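Sensory box/GGDEF family protein (Caulobacter crescentus, PDB 4YME) probably takes part in cyclic di-GMP turnover, its GGDEF domain, the piece crystallised here, belonging to the diguanylate cyclase family. Local coordinates at residues V36-L41 / E84-Q89; G6-L11 / A77-G82. All coordinates share one frame; numbering follows the deposited sequence.

How the contacts relate
Both contacts involve one ferredoxin-like sheet, with centres about 11 Å apart. Contact 1 joins its two middle strands, and contact 2 sets the loop before helix 13-30 against an outer strand, 76-81, bridging it once. The two are continuous: Ala78 N probably hydrogen-bonds Ile86 O at 2.9 Å, and Leu10 CD1 of contact 2 packs 3.7 Å from Phe85 CD2 of contact 1. The GGDEF sequence, Gly81 to Phe85, spans the hairpin turn between strands 76-81 and 84-91 and runs into the latter, starting in contact 2 and ending in contact 1. In active diguanylate cyclases this turn belongs to the nucleotide-binding active site.

Contact 1. Residues V36-L41 / E84-Q89; sequences VICIDL and EFIVVQ
Ile37 and Ile39 pair with Val87 and Phe85 as two hydrogen-bonded pairs of an antiparallel sheet, the strand directions 152° apart. Ile37 is bonded to Val87 both ways, N to O and O to N, and Ile39 to Phe85 likewise; the straightest of the four, Phe85 N to Ile39 O, is 2.9 Å long with 174° at the hydrogen. Between these pairs Cys38 faces Ile86 in a non-hydrogen-bonded pair, and Ile86 CA comes 3.2 Å from Ile37 O in a CA-H...O contact.

Side chains alternate between two faces. On one, the branches of Val36 and Ile86 cross at an angle, CG1 of the valine 3.9 Å from CG2 of the isoleucine. The second torsion of Ile86 (chi2 -83°) folds its tip across to the partner strand, where CD1 rests 3.9 Å from Cys38 CB. On the other face Ile39 reaches diagonally back along the sheet, its CD1 meeting Val87 CG2 at 3.9 Å. Phe85 places CB 4.2 Å from Ile39 CB, while its ring has Ile39 O at the edge, near the ring plane. Leu41 brings CD1 to 4.5 Å from Phe85 CE1, a looser, oblique approach.

These are the two central strands of the GGDEF domain's ferredoxin-like fold. Helix 139-156 covers the face of Val36, Cys38 and Ile86, touching them through Ala146, Leu150 and Met143 among others. On the reverse, Phe85 packs on Leu60, Thr63 and Leu67 of helix 53-70, and Ile37 on Leu102 and Leu106 of helix 95-109. Strand 125-131 bonds to the outer edge of 36-41, and strand 76-81 to that of 84-89.

Contact 2. Residues G6-L11 / A77-G82; sequences GLTGLL and AARLGG
Leu7, in the Asp-x-Leu-Thr sequence (Asp5 to Thr8) that precedes the first helix of GGDEF domains, lies across Arg79. Its CD2 sits 4.0 Å above one face of the guanidinium, offset toward the rim, and its CB is 3.8 Å from Arg79 NH2. Thr8 adds a methyl, CG2, 3.9 Å from Arg79 NE. Its hydroxyl occupies the crowded position between backbone N and carbonyl carbon (chi1 65°), from which OG1 accepts from Leu10 N in an ST turn. Asp5 OD2 ties the two together, hydrogen-bonded to Thr8 OG1 and salt-bridged to Arg79 NE. The arginine chain bends at chi3 (74°), and NH1 reaches Gly82 O in the guanidinium plane, tying the side chain to the GGDEF turn. Leu10 points toward the strand and lays CB 3.7 Å from Ala77 O, with Ala64 of helix 53-70 also against it. Leu11 makes the one backbone bridge, with Ala78: its N donates to a lone pair of Ala77 O, and its O accepts from Arg79 N at 3.0 Å while Ala78 CB touches that same oxygen at 3.4 Å.

Contact 1. Residues V36-L41 / E84-Q89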
ATOM      1  N   VAL A  36       5.367   3.857  -6.313  1.00 15.34           N
ATOM      2  CA  VAL A  36       4.579   2.681  -5.919  1.00 15.39           C
ATOM      3  C   VAL A  36       5.096   2.233  -4.579  1.00 15.44           C
ATOM      4  O   VAL A  36       6.285   1.946  -4.434  1.00 15.89           O
ATOM      5  CB  VAL A  36       4.659   1.580  -6.959  1.00 15.78           C
ATOM      6  CG1 VAL A  36       3.959   0.322  -6.534  1.00 16.75           C
ATOM      7  CG2 VAL A  36       4.145   2.163  -8.346  1.00 16.20           C
ATOM      8  N   ILE A  37       4.182   2.073  -3.637  1.00 15.48           N
ATOM      9  CA  ILE A  37       4.471   1.731  -2.272  1.00 15.82           C
ATOM     10  C   ILE A  37       3.803   0.431  -1.946  1.00 16.17           C
ATOM     11  O   ILE A  37       2.573   0.354  -1.988  1.00 16.15           O
ATOM     12  CB  ILE A  37       4.025   2.816  -1.315  1.00 17.43           C
ATOM     13  CG1 ILE A  37       4.674   4.148  -1.662  1.00 18.80           C
ATOM     14  CG2 ILE A  37       4.338   2.423   0.108  1.00 18.88           C
ATOM     15  CD1 ILE A  37       4.130   5.362  -0.994  1.00 20.94           C
ATOM     16  N   CYS A  38       4.586  -0.581  -1.618  1.00 16.27           N
ATOM     17  CA  CYS A  38       4.068  -1.871  -1.191  0.50 17.70           C
ATOM     18  C   CYS A  38       4.110  -1.970   0.335  1.00 17.35           C
ATOM     19  O   CYS A  38       5.126  -1.661   0.946  1.00 18.31           O
ATOM     20  CB  CYS A  38       4.919  -2.954  -1.862  0.50 18.74           C
ATOM     21  SG  CYS A  38       4.404  -4.663  -1.632  0.50 21.96           S
ATOM     22  N   ILE A  39       3.005  -2.399   0.941  1.00 15.65           N
ATOM     23  CA  ILE A  39       2.834  -2.346   2.384  1.00 17.23           C
ATOM     24  C   ILE A  39       2.375  -3.681   2.892  1.00 17.79           C
ATOM     25  O   ILE A  39       1.548  -4.330   2.247  1.00 17.22           O
ATOM     26  CB  ILE A  39       1.708  -1.363   2.749  1.00 17.89           C
ATOM     27  CG1 ILE A  39       2.014   0.039   2.242  1.00 18.83           C
ATOM     28  CG2 ILE A  39       1.382  -1.390   4.251  1.00 19.10           C
ATOM     29  CD1 ILE A  39       0.818   0.985   2.178  1.00 20.93           C
ATOM     30  N   ASP A  40       2.910  -4.127   4.023  1.00 18.15           N
ATOM     31  CA  ASP A  40       2.313  -5.298   4.640  1.00 20.28           C
ATOM     32  C   ASP A  40       2.242  -5.123   6.125  1.00 19.29           C
ATOM     33  O   ASP A  40       2.788  -4.171   6.638  1.00 21.35           O
ATOM     34  CB  ASP A  40       2.884  -6.593   4.167  1.00 22.48           C
ATOM     35  CG  ASP A  40       4.169  -6.956   4.767  1.00 24.05           C
ATOM     36  OD1 ASP A  40       4.739  -6.178   5.542  1.00 24.38           O
ATOM     37  OD2 ASP A  40       4.493  -8.149   4.547  1.00 30.81           O
ATOM     38  N   LEU A  41       1.458  -5.954   6.784  1.00 17.81           N
ATOM     39  CA  LEU A  41       1.184  -5.785   8.204  1.00 18.27           C
ATOM     40  C   LEU A  41       2.093  -6.707   9.027  1.00 19.23           C
ATOM     41  O   LEU A  41       2.227  -7.896   8.747  1.00 21.92           O
ATOM     42  CB  LEU A  41      -0.305  -6.059   8.513  1.00 17.93           C
ATOM     43  CG  LEU A  41      -1.265  -5.110   7.794  1.00 17.84           C
ATOM     44  CD1 LEU A  41      -2.696  -5.461   8.189  1.00 18.52           C
ATOM     45  CD2 LEU A  41      -0.957  -3.593   8.101  1.00 19.63           C
ATOM     46  N   GLU A  84      -1.216  -7.684   1.947  1.00 18.36           N
ATOM     47  CA  GLU A  84      -0.376  -6.929   1.029  0.50 19.09           C
ATOM     48  C   GLU A  84      -1.188  -5.826   0.355  1.00 17.87           C
ATOM     49  O   GLU A  84      -2.156  -6.113  -0.362  1.00 17.89           O
ATOM     50  CB  GLU A  84       0.119  -7.864  -0.028  0.50 22.15           C
ATOM     51  CG  GLU A  84       1.190  -8.824   0.446  0.50 24.92           C
ATOM     52  CD  GLU A  84       1.889  -9.301  -0.784  0.50 27.55           C
ATOM     53  OE1 GLU A  84       2.687  -8.514  -1.348  0.50 30.14           O
ATOM     54  OE2 GLU A  84       1.505 -10.390  -1.237  0.50 32.79           O
ATOM     55  N   PHE A  85      -0.811  -4.599   0.614  1.00 15.67           N
ATOM     56  CA  PHE A  85      -1.484  -3.426   0.061  1.00 15.32           C
ATOM     57  C   PHE A  85      -0.520  -2.664  -0.820  1.00 15.52           C
ATOM     58  O   PHE A  85       0.722  -2.791  -0.691  1.00 15.11           O
ATOM     59  CB  PHE A  85      -1.960  -2.544   1.167  1.00 15.15           C
ATOM     60  CG  PHE A  85      -3.028  -3.175   2.050  1.00 14.60           C
ATOM     61  CD1 PHE A  85      -2.714  -3.996   3.095  1.00 15.90           C
ATOM     62  CD2 PHE A  85      -4.369  -2.861   1.834  1.00 14.95           C
ATOM     63  CE1 PHE A  85      -3.708  -4.526   3.912  1.00 15.73           C
ATOM     64  CE2 PHE A  85      -5.362  -3.389   2.637  1.00 15.01           C
ATOM     65  CZ  PHE A  85      -5.033  -4.250   3.695  1.00 15.58           C
ATOM     66  N   ILE A  86      -1.062  -1.874  -1.754  1.00 14.76           N
ATOM     67  CA  ILE A  86      -0.262  -1.029  -2.609  1.00 15.81           C
ATOM     68  C   ILE A  86      -0.878   0.346  -2.626  1.00 15.31           C
ATOM     69  O   ILE A  86      -2.117   0.498  -2.761  1.00 15.39           O
ATOM     70  CB  ILE A  86      -0.215  -1.548  -4.049  1.00 19.11           C
ATOM     71  CG1 ILE A  86       0.402  -2.913  -4.126  1.00 22.69           C
ATOM     72  CG2 ILE A  86       0.447  -0.530  -4.994  1.00 19.34           C
ATOM     73  CD1 ILE A  86       1.812  -2.902  -4.162  1.00 26.08           C
ATOM     74  N   VAL A  87      -0.038   1.370  -2.530  1.00 14.76           N
ATOM     75  CA  VAL A  87      -0.463   2.744  -2.757  1.00 14.60           C
ATOM     76  C   VAL A  87       0.328   3.289  -3.909  1.00 15.09           C
ATOM     77  O   VAL A  87       1.557   3.142  -3.981  1.00 16.30           O
ATOM     78  CB  VAL A  87      -0.249   3.629  -1.509  1.00 15.45           C
ATOM     79  CG1 VAL A  87      -0.454   5.074  -1.855  1.00 17.40           C
ATOM     80  CG2 VAL A  87      -1.144   3.157  -0.357  1.00 15.98           C
ATOM     81  N   VAL A  88      -0.375   3.880  -4.867  1.00 13.57           N
ATOM     82  CA  VAL A  88       0.245   4.595  -5.966  1.00 14.53           C
ATOM     83  C   VAL A  88       0.077   6.074  -5.759  1.00 14.91           C
ATOM     84  O   VAL A  88      -1.039   6.568  -5.655  1.00 14.74           O
ATOM     85  CB  VAL A  88      -0.319   4.137  -7.334  1.00 14.20           C
ATOM     86  CG1 VAL A  88       0.294   4.968  -8.455  1.00 15.47           C
ATOM     87  CG2 VAL A  88      -0.152   2.655  -7.554  1.00 15.57           C
ATOM     88  N   GLN A  89       1.218   6.771  -5.678  1.00 15.26           N
ATOM     89  CA  GLN A  89       1.245   8.210  -5.430  1.00 16.12           C
ATOM     90  C   GLN A  89       1.584   8.939  -6.726  1.00 16.41           C
ATOM     91  O   GLN A  89       2.601   8.691  -7.339  1.00 16.46           O
ATOM     92  CB  GLN A  89       2.346   8.523  -4.419  1.00 18.34           C
ATOM     93  CG  GLN A  89       2.382  10.002  -4.114  1.00 20.60           C
ATOM     94  CD  GLN A  89       3.677  10.387  -3.384  1.00 20.56           C
ATOM     95  OE1 GLN A  89       4.792   9.967  -3.774  1.00 23.29           O
ATOM     96  NE2 GLN A  89       3.528  11.169  -2.367  1.00 23.45           N
TER

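Contact 2. Residues G6-L11 / A77-G82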
ATOM      1  N   GLY A   6     -13.373  -7.057  -2.732  1.00 18.20           N
ATOM      2  CA  GLY A   6     -14.651  -7.197  -1.988  1.00 18.40           C
ATOM      3  C   GLY A   6     -14.512  -6.944  -0.504  1.00 17.37           C
ATOM      4  O   GLY A   6     -15.356  -6.283   0.131  1.00 17.44           O
ATOM      5  N   LEU A   7     -13.466  -7.513   0.119  1.00 17.11           N
ATOM      6  CA  LEU A   7     -13.348  -7.411   1.539  1.00 16.75           C
ATOM      7  C   LEU A   7     -13.243  -5.967   1.987  1.00 16.25           C
ATOM      8  O   LEU A   7     -13.884  -5.616   2.933  1.00 16.41           O
ATOM      9  CB  LEU A   7     -12.135  -8.194   2.063  1.00 17.90           C
ATOM     10  CG  LEU A   7     -12.031  -8.292   3.555  1.00 19.46           C
ATOM     11  CD1 LEU A   7     -13.120  -9.140   4.235  1.00 20.92           C
ATOM     12  CD2 LEU A   7     -10.602  -8.745   3.916  1.00 20.71           C
ATOM     13  N   THR A   8     -12.478  -5.138   1.288  1.00 15.84           N
ATOM     14  CA  THR A   8     -12.104  -3.802   1.769  1.00 15.42           C
ATOM     15  C   THR A   8     -12.630  -2.614   0.938  1.00 15.09           C
ATOM     16  O   THR A   8     -12.743  -1.518   1.458  1.00 17.05           O
ATOM     17  CB  THR A   8     -10.541  -3.616   1.754  1.00 15.87           C
ATOM     18  OG1 THR A   8     -10.052  -3.660   0.422  1.00 16.72           O
ATOM     19  CG2 THR A   8      -9.840  -4.630   2.645  1.00 17.01           C
ATOM     20  N   GLY A   9     -13.053  -2.851  -0.295  1.00 15.23           N
ATOM     21  CA  GLY A   9     -13.451  -1.756  -1.152  1.00 15.73           C
ATOM     22  C   GLY A   9     -12.345  -0.956  -1.813  1.00 15.13           C
ATOM     23  O   GLY A   9     -12.622  -0.003  -2.577  1.00 16.12           O
ATOM     24  N   LEU A  10     -11.105  -1.314  -1.536  1.00 14.57           N
ATOM     25  CA  LEU A  10      -9.977  -0.746  -2.287  1.00 14.55           C
ATOM     26  C   LEU A  10      -9.966  -1.369  -3.674  1.00 14.69           C
ATOM     27  O   LEU A  10     -10.775  -2.209  -4.017  1.00 15.80           O
ATOM     28  CB  LEU A  10      -8.642  -1.110  -1.599  1.00 14.30           C
ATOM     29  CG  LEU A  10      -8.502  -0.560  -0.189  1.00 14.85           C
ATOM     30  CD1 LEU A  10      -7.175  -0.963   0.433  1.00 15.34           C
ATOM     31  CD2 LEU A  10      -8.682   0.908  -0.128  1.00 15.77           C
ATOM     32  N   LEU A  11      -9.059  -0.887  -4.529  1.00 14.80           N
ATOM     33  CA  LEU A  11      -8.871  -1.528  -5.787  1.00 15.07           C
ATOM     34  C   LEU A  11      -8.359  -2.952  -5.600  1.00 15.67           C
ATOM     35  O   LEU A  11      -7.798  -3.298  -4.556  1.00 16.35           O
ATOM     36  CB  LEU A  11      -7.892  -0.734  -6.679  1.00 15.54           C
ATOM     37  CG  LEU A  11      -8.311   0.662  -7.074  1.00 17.19           C
ATOM     38  CD1 LEU A  11      -7.224   1.261  -7.972  1.00 17.92           C
ATOM     39  CD2 LEU A  11      -9.660   0.702  -7.748  1.00 19.26           C
ATOM     40  N   ALA A  77      -5.228   3.323  -3.930  1.00 15.46           N
ATOM     41  CA  ALA A  77      -4.837   2.202  -3.063  1.00 15.69           C
ATOM     42  C   ALA A  77      -5.552   0.947  -3.465  1.00 15.15           C
ATOM     43  O   ALA A  77      -6.709   0.973  -3.899  1.00 15.37           O
ATOM     44  CB  ALA A  77      -5.081   2.517  -1.654  1.00 16.20           C
ATOM     45  N   ALA A  78      -4.876  -0.171  -3.261  1.00 14.10           N
ATOM     46  CA  ALA A  78      -5.324  -1.514  -3.612  1.00 14.75           C
ATOM     47  C   ALA A  78      -4.964  -2.516  -2.523  1.00 14.91           C
ATOM     48  O   ALA A  78      -3.999  -2.263  -1.787  1.00 14.72           O
ATOM     49  CB  ALA A  78      -4.696  -1.992  -4.882  1.00 16.14           C
ATOM     50  N   ARG A  79      -5.711  -3.599  -2.405  1.00 15.25           N
ATOM     51  CA  ARG A  79      -5.262  -4.748  -1.616  1.00 15.52           C
ATOM     52  C   ARG A  79      -5.035  -5.872  -2.622  1.00 18.68           C
ATOM     53  O   ARG A  79      -5.901  -6.154  -3.450  1.00 20.23           O
ATOM     54  CB  ARG A  79      -6.303  -5.173  -0.581  1.00 15.86           C
ATOM     55  CG  ARG A  79      -5.786  -6.316   0.316  1.00 16.88           C
ATOM     56  CD  ARG A  79      -6.742  -6.733   1.421  1.00 18.17           C
ATOM     57  NE  ARG A  79      -7.819  -7.482   0.873  1.00 18.94           N
ATOM     58  CZ  ARG A  79      -7.911  -8.820   0.847  1.00 19.29           C
ATOM     59  NH1 ARG A  79      -6.979  -9.643   1.355  1.00 21.00           N
ATOM     60  NH2 ARG A  79      -8.960  -9.362   0.296  1.00 20.67           N
ATOM     61  N   LEU A  80      -3.854  -6.482  -2.598  1.00 21.96           N
ATOM     62  CA  LEU A  80      -3.606  -7.574  -3.583  1.00 26.92           C
ATOM     63  C   LEU A  80      -4.268  -8.882  -3.197  1.00 30.83           C
ATOM     64  O   LEU A  80      -4.805  -9.601  -4.068  1.00 35.23           O
ATOM     65  CB  LEU A  80      -2.115  -7.733  -3.846  1.00 28.82           C
ATOM     66  CG  LEU A  80      -1.455  -6.436  -4.343  1.00 31.04           C
ATOM     67  CD1 LEU A  80       0.086  -6.550  -4.514  1.00 33.15           C
ATOM     68  CD2 LEU A  80      -2.126  -6.065  -5.664  1.00 33.47           C
ATOM     69  N   GLY A  81      -4.361  -9.112  -1.896  1.00 27.52           N
ATOM     70  CA  GLY A  81      -4.440 -10.444  -1.305  1.00 30.49           C
ATOM     71  C   GLY A  81      -3.664 -10.507   0.008  1.00 27.87           C
ATOM     72  O   GLY A  81      -2.640  -9.840   0.239  1.00 30.74           O
ATOM     73  N   GLY A  82      -4.151 -11.318   0.917  1.00 24.23           N
ATOM     74  CA  GLY A  82      -3.600 -11.331   2.242  1.00 22.70           C
ATOM     75  C   GLY A  82      -3.572  -9.942   2.804  1.00 21.16           C
ATOM     76  O   GLY A  82      -4.513  -9.171   2.607  1.00 20.44           O
TER